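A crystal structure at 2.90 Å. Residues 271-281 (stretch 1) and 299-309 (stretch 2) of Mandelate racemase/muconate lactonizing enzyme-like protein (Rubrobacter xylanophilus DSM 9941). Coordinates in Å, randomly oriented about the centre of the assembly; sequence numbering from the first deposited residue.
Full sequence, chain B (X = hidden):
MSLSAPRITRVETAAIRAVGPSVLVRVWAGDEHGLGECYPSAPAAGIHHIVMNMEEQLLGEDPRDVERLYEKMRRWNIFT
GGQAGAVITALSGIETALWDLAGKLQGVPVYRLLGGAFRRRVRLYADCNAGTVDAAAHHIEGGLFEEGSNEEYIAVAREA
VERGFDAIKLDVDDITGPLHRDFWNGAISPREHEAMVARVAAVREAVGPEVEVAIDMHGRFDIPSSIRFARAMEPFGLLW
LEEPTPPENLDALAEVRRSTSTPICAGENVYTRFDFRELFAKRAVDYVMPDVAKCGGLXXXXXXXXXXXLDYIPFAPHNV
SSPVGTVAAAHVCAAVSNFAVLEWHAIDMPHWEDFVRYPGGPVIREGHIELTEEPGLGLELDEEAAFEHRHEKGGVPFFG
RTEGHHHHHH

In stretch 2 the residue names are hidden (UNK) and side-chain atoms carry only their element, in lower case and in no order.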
# COMPACT_ATOMS: atom_id res chain seq x y z
N TYR B 271 6.01 4.87 -2.98
CA TYR B 271 6.41 3.65 -3.68
C TYR B 271 6.16 3.72 -5.19
O TYR B 271 5.28 4.45 -5.63
CB TYR B 271 5.63 2.44 -3.16
CG TYR B 271 5.50 2.30 -1.66
CD1 TYR B 271 4.84 3.26 -0.91
CD2 TYR B 271 6.02 1.18 -1.00
CE1 TYR B 271 4.68 3.11 0.47
CE2 TYR B 271 5.88 1.02 0.38
CZ TYR B 271 5.20 1.98 1.11
OH TYR B 271 5.04 1.83 2.47
N THR B 272 6.91 2.94 -5.95
CA THR B 272 6.78 2.85 -7.42
C THR B 272 7.06 4.06 -8.28
O THR B 272 6.84 5.21 -7.88
CB THR B 272 5.37 2.33 -7.89
OG1 THR B 272 4.37 3.31 -7.59
CG2 THR B 272 5.02 1.02 -7.21
N ARG B 273 7.53 3.78 -9.48
CA ARG B 273 7.85 4.81 -10.44
C ARG B 273 6.66 5.73 -10.68
O ARG B 273 6.81 6.94 -10.82
CB ARG B 273 8.30 4.17 -11.74
CG ARG B 273 7.35 3.13 -12.28
CD ARG B 273 7.85 2.64 -13.62
NE ARG B 273 7.04 1.56 -14.17
CZ ARG B 273 7.01 0.32 -13.69
NH1 ARG B 273 7.75 -0.01 -12.65
NH2 ARG B 273 6.23 -0.58 -14.26
N PHE B 274 5.47 5.14 -10.74
CA PHE B 274 4.28 5.93 -10.96
C PHE B 274 4.08 7.05 -9.94
O PHE B 274 3.56 8.11 -10.27
CB PHE B 274 3.06 5.02 -10.97
CG PHE B 274 3.06 4.04 -12.10
CD1 PHE B 274 3.41 2.71 -11.88
CD2 PHE B 274 2.74 4.46 -13.39
CE1 PHE B 274 3.44 1.80 -12.94
CE2 PHE B 274 2.77 3.56 -14.46
CZ PHE B 274 3.12 2.23 -14.24
N ASP B 275 4.49 6.81 -8.71
CA ASP B 275 4.32 7.82 -7.69
C ASP B 275 5.45 8.84 -7.64
O ASP B 275 5.24 9.99 -7.29
CB ASP B 275 4.13 7.16 -6.33
CG ASP B 275 2.87 6.32 -6.28
OD1 ASP B 275 1.77 6.86 -6.52
OD2 ASP B 275 2.98 5.11 -6.00
N PHE B 276 6.65 8.43 -8.00
CA PHE B 276 7.75 9.38 -8.01
C PHE B 276 7.57 10.32 -9.19
O PHE B 276 8.07 11.45 -9.18
CB PHE B 276 9.10 8.67 -8.07
CG PHE B 276 9.61 8.24 -6.73
CD1 PHE B 276 9.13 7.08 -6.13
CD2 PHE B 276 10.52 9.03 -6.04
CE1 PHE B 276 9.55 6.73 -4.85
CE2 PHE B 276 10.94 8.69 -4.75
CZ PHE B 276 10.45 7.53 -4.16
N ARG B 277 6.86 9.86 -10.20
CA ARG B 277 6.59 10.67 -11.37
C ARG B 277 5.85 11.92 -10.92
O ARG B 277 6.24 13.04 -11.23
CB ARG B 277 5.73 9.92 -12.38
CG ARG B 277 4.98 10.85 -13.30
CD ARG B 277 4.51 10.16 -14.55
NE ARG B 277 3.72 11.06 -15.39
CZ ARG B 277 2.46 11.41 -15.14
NH1 ARG B 277 1.82 10.93 -14.07
NH2 ARG B 277 1.83 12.22 -15.98
N GLU B 278 4.77 11.70 -10.17
CA GLU B 278 3.97 12.78 -9.64
C GLU B 278 4.82 13.67 -8.74
O GLU B 278 4.68 14.88 -8.74
CB GLU B 278 2.80 12.21 -8.85
CG GLU B 278 1.75 11.51 -9.71
CD GLU B 278 0.84 12.50 -10.45
OE1 GLU B 278 -0.01 12.04 -11.26
OE2 GLU B 278 0.96 13.72 -10.22
N LEU B 279 5.71 13.05 -7.97
CA LEU B 279 6.58 13.80 -7.09
C LEU B 279 7.38 14.80 -7.93
O LEU B 279 7.24 16.01 -7.78
CB LEU B 279 7.55 12.87 -6.37
CG LEU B 279 8.31 13.50 -5.20
CD1 LEU B 279 7.38 13.68 -4.04
CD2 LEU B 279 9.46 12.62 -4.80
N PHE B 280 8.21 14.28 -8.82
CA PHE B 280 9.02 15.12 -9.68
C PHE B 280 8.15 16.07 -10.47
O PHE B 280 8.56 17.19 -10.77
CB PHE B 280 9.85 14.24 -10.62
CG PHE B 280 10.81 13.37 -9.89
CD1 PHE B 280 10.86 12.00 -10.14
CD2 PHE B 280 11.64 13.90 -8.91
CE1 PHE B 280 11.72 11.18 -9.41
CE2 PHE B 280 12.49 13.10 -8.18
CZ PHE B 280 12.53 11.73 -8.43
N ALA B 281 6.94 15.64 -10.79
CA ALA B 281 6.00 16.49 -11.53
C ALA B 281 5.73 17.79 -10.77
O ALA B 281 5.83 18.88 -11.34
CB ALA B 281 4.69 15.75 -11.77
N UNK B 299 15.72 -2.56 -9.64
CA UNK B 299 15.25 -2.08 -10.93
C UNK B 299 14.39 -0.83 -10.74
O UNK B 299 14.68 0.22 -11.31
c UNK B 299 14.46 -3.17 -11.63
N UNK B 300 13.33 -0.96 -9.94
CA UNK B 300 12.43 0.16 -9.66
C UNK B 300 13.25 1.36 -9.21
O UNK B 300 13.15 2.45 -9.75
o UNK B 300 9.65 0.53 -10.71
c UNK B 300 10.30 0.80 -8.43
c UNK B 300 9.26 0.64 -9.52
c UNK B 300 11.44 -0.19 -8.56
o UNK B 300 8.06 0.63 -9.20
N UNK B 301 14.06 1.13 -8.18
CA UNK B 301 14.89 2.18 -7.64
C UNK B 301 15.78 2.82 -8.71
O UNK B 301 16.06 4.01 -8.64
c UNK B 301 15.74 1.62 -6.52
N UNK B 302 16.24 2.05 -9.69
CA UNK B 302 17.08 2.63 -10.74
C UNK B 302 16.26 3.55 -11.64
O UNK B 302 16.71 4.64 -12.00
c UNK B 302 18.55 2.10 -12.75
c UNK B 302 19.41 1.02 -13.34
n UNK B 302 19.39 1.81 -15.70
c UNK B 302 20.24 1.54 -14.51
c UNK B 302 17.73 1.54 -11.60
N UNK B 303 15.07 3.08 -12.02
CA UNK B 303 14.16 3.87 -12.84
C UNK B 303 13.92 5.19 -12.11
O UNK B 303 14.00 6.28 -12.69
n UNK B 303 10.78 1.45 -15.68
c UNK B 303 12.81 3.15 -13.02
c UNK B 303 12.67 2.25 -14.25
c UNK B 303 11.41 2.60 -15.02
n UNK B 303 9.14 0.40 -16.91
n UNK B 303 8.95 2.65 -16.48
c UNK B 303 9.63 1.50 -16.35
N UNK B 304 13.61 5.09 -10.82
CA UNK B 304 13.35 6.26 -9.98
C UNK B 304 14.50 7.26 -10.05
O UNK B 304 14.26 8.46 -10.19
c UNK B 304 13.11 5.84 -8.51
c UNK B 304 11.75 5.12 -8.41
c UNK B 304 11.36 4.70 -7.02
c UNK B 304 13.18 7.06 -7.59
N UNK B 305 15.73 6.76 -9.99
CA UNK B 305 16.92 7.61 -10.05
C UNK B 305 17.01 8.28 -11.41
O UNK B 305 17.37 9.45 -11.53
c UNK B 305 18.16 6.78 -9.80
N UNK B 306 16.66 7.52 -12.45
CA UNK B 306 16.68 8.01 -13.82
C UNK B 306 15.71 9.14 -14.04
O UNK B 306 16.01 10.08 -14.78
c UNK B 306 17.48 5.89 -14.90
c UNK B 306 16.37 6.88 -14.80
o UNK B 306 18.65 6.23 -14.75
n UNK B 306 17.15 4.64 -15.18
N UNK B 307 14.54 9.05 -13.41
CA UNK B 307 13.52 10.08 -13.54
C UNK B 307 14.06 11.37 -12.97
O UNK B 307 13.93 12.43 -13.58
c UNK B 307 10.93 9.33 -14.94
c UNK B 307 12.24 9.68 -12.82
c UNK B 307 11.28 8.75 -13.57
c UNK B 307 10.01 8.57 -12.74
N UNK B 308 14.69 11.27 -11.81
CA UNK B 308 15.28 12.42 -11.13
C UNK B 308 16.46 12.99 -11.92
O UNK B 308 16.68 14.20 -11.94
c UNK B 308 15.74 12.01 -9.74
N UNK B 309 17.23 12.11 -12.55
CA UNK B 309 18.38 12.52 -13.34
C UNK B 309 17.88 13.54 -14.34
O UNK B 309 18.50 14.58 -14.56
o UNK B 309 21.26 12.73 -16.44
c UNK B 309 20.35 11.45 -14.64
c UNK B 309 18.95 11.29 -14.05
o UNK B 309 19.44 11.55 -16.84
c UNK B 309 20.35 11.95 -16.08

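Position 299 carries one side-chain carbon and nothing beyond it, which identifies Ala299; its side chain is out of reach of stretch 1.

Position 300 has three carbons in a row, the third bearing two oxygens; one oxygen reaches Arg273 NH1 and the other the Arg273 backbone N. A carboxylate two carbons beyond CB makes this Glu300. CA-to-CB points sideways, but chi1 t and chi2 p fold the chain so that its end approaches the start of the first helix. OE1 lies 2.8 Å from Arg273 NH1, near the guanidinium plane, and forms a hydrogen-bonded salt bridge with an N-H...O angle of 131°. OE2 accepts a weak hydrogen bond from the backbone, Arg273 N to Glu300 OE2 at 3.2 Å and 151°, and also packs 3.1 Å from Thr272 CA.

Position 301 again has a single carbon, without contact: Ala301. At 302 four carbons run in a row to a terminal nitrogen, out of reach of stretch 1; an unbranched amine is Lys302.

Position 303 shows three carbons, a nitrogen, and a carbon carrying two more nitrogens, one of which lies against Arg273 CD. This guanidinium defines Arg303. Its CB points toward stretch 1, yet chi1, chi2 and chi3 all lie between wells. NH1 comes within 3.1 Å of Arg273 CD, which sits over one face of the Arg303 guanidinium. The same NH1 is 3.2 Å from Arg273 NE; both atoms are donors, so this is a close approach of like charges and not a hydrogen bond.

Position 304 has four carbons, forked at the first, with one arm two carbons long, and carbons of both arms lie over a face of the Phe276 ring: Ile304. Its CD1 meets Phe276 CD1 at 3.4 Å, and CG2 makes a CH-pi contact, 3.9 Å from the ring centroid and 20° off the normal.

At 305 one carbon, pointing away, gives Ala305. Position 306 has two carbons, the second bearing one oxygen and one nitrogen, an amide one carbon shorter than glutamine's and also directed away: Asn306.

Position 307 has four carbons forked at the second; it points toward stretch 1, touching Phe280 and Arg277. The fork distinguishes Leu307 from the earlier isoleucine. CB is 3.8 Å from Phe280 CE1, and CD1 is 4.2 Å from Arg277 CA.

Position 308 has a single carbon, 3.5 Å from Phe280 CZ: this is Ala308 CB. Its backbone N sits over one face of that ring. Position 309 has three carbons ending in two oxygens, out of reach: Glu309.

The contact joins two nearly parallel helices, their N-to-C directions 19° apart and their axes 9.4 Å apart at closest approach, and buries 539 Å² summed over both sides. Its polar part is concentrated near the start of the first helix, where Glu300 engages both the backbone and the guanidinium of Arg273. Farther along, Ile304 covers a face of Phe276, while Leu307 and Ala308 pack against Phe280, so apolar packing continues the contact toward the C-terminal ends of the stretches.

Stretch 2, residues 299-309: AEAKRIANLAE
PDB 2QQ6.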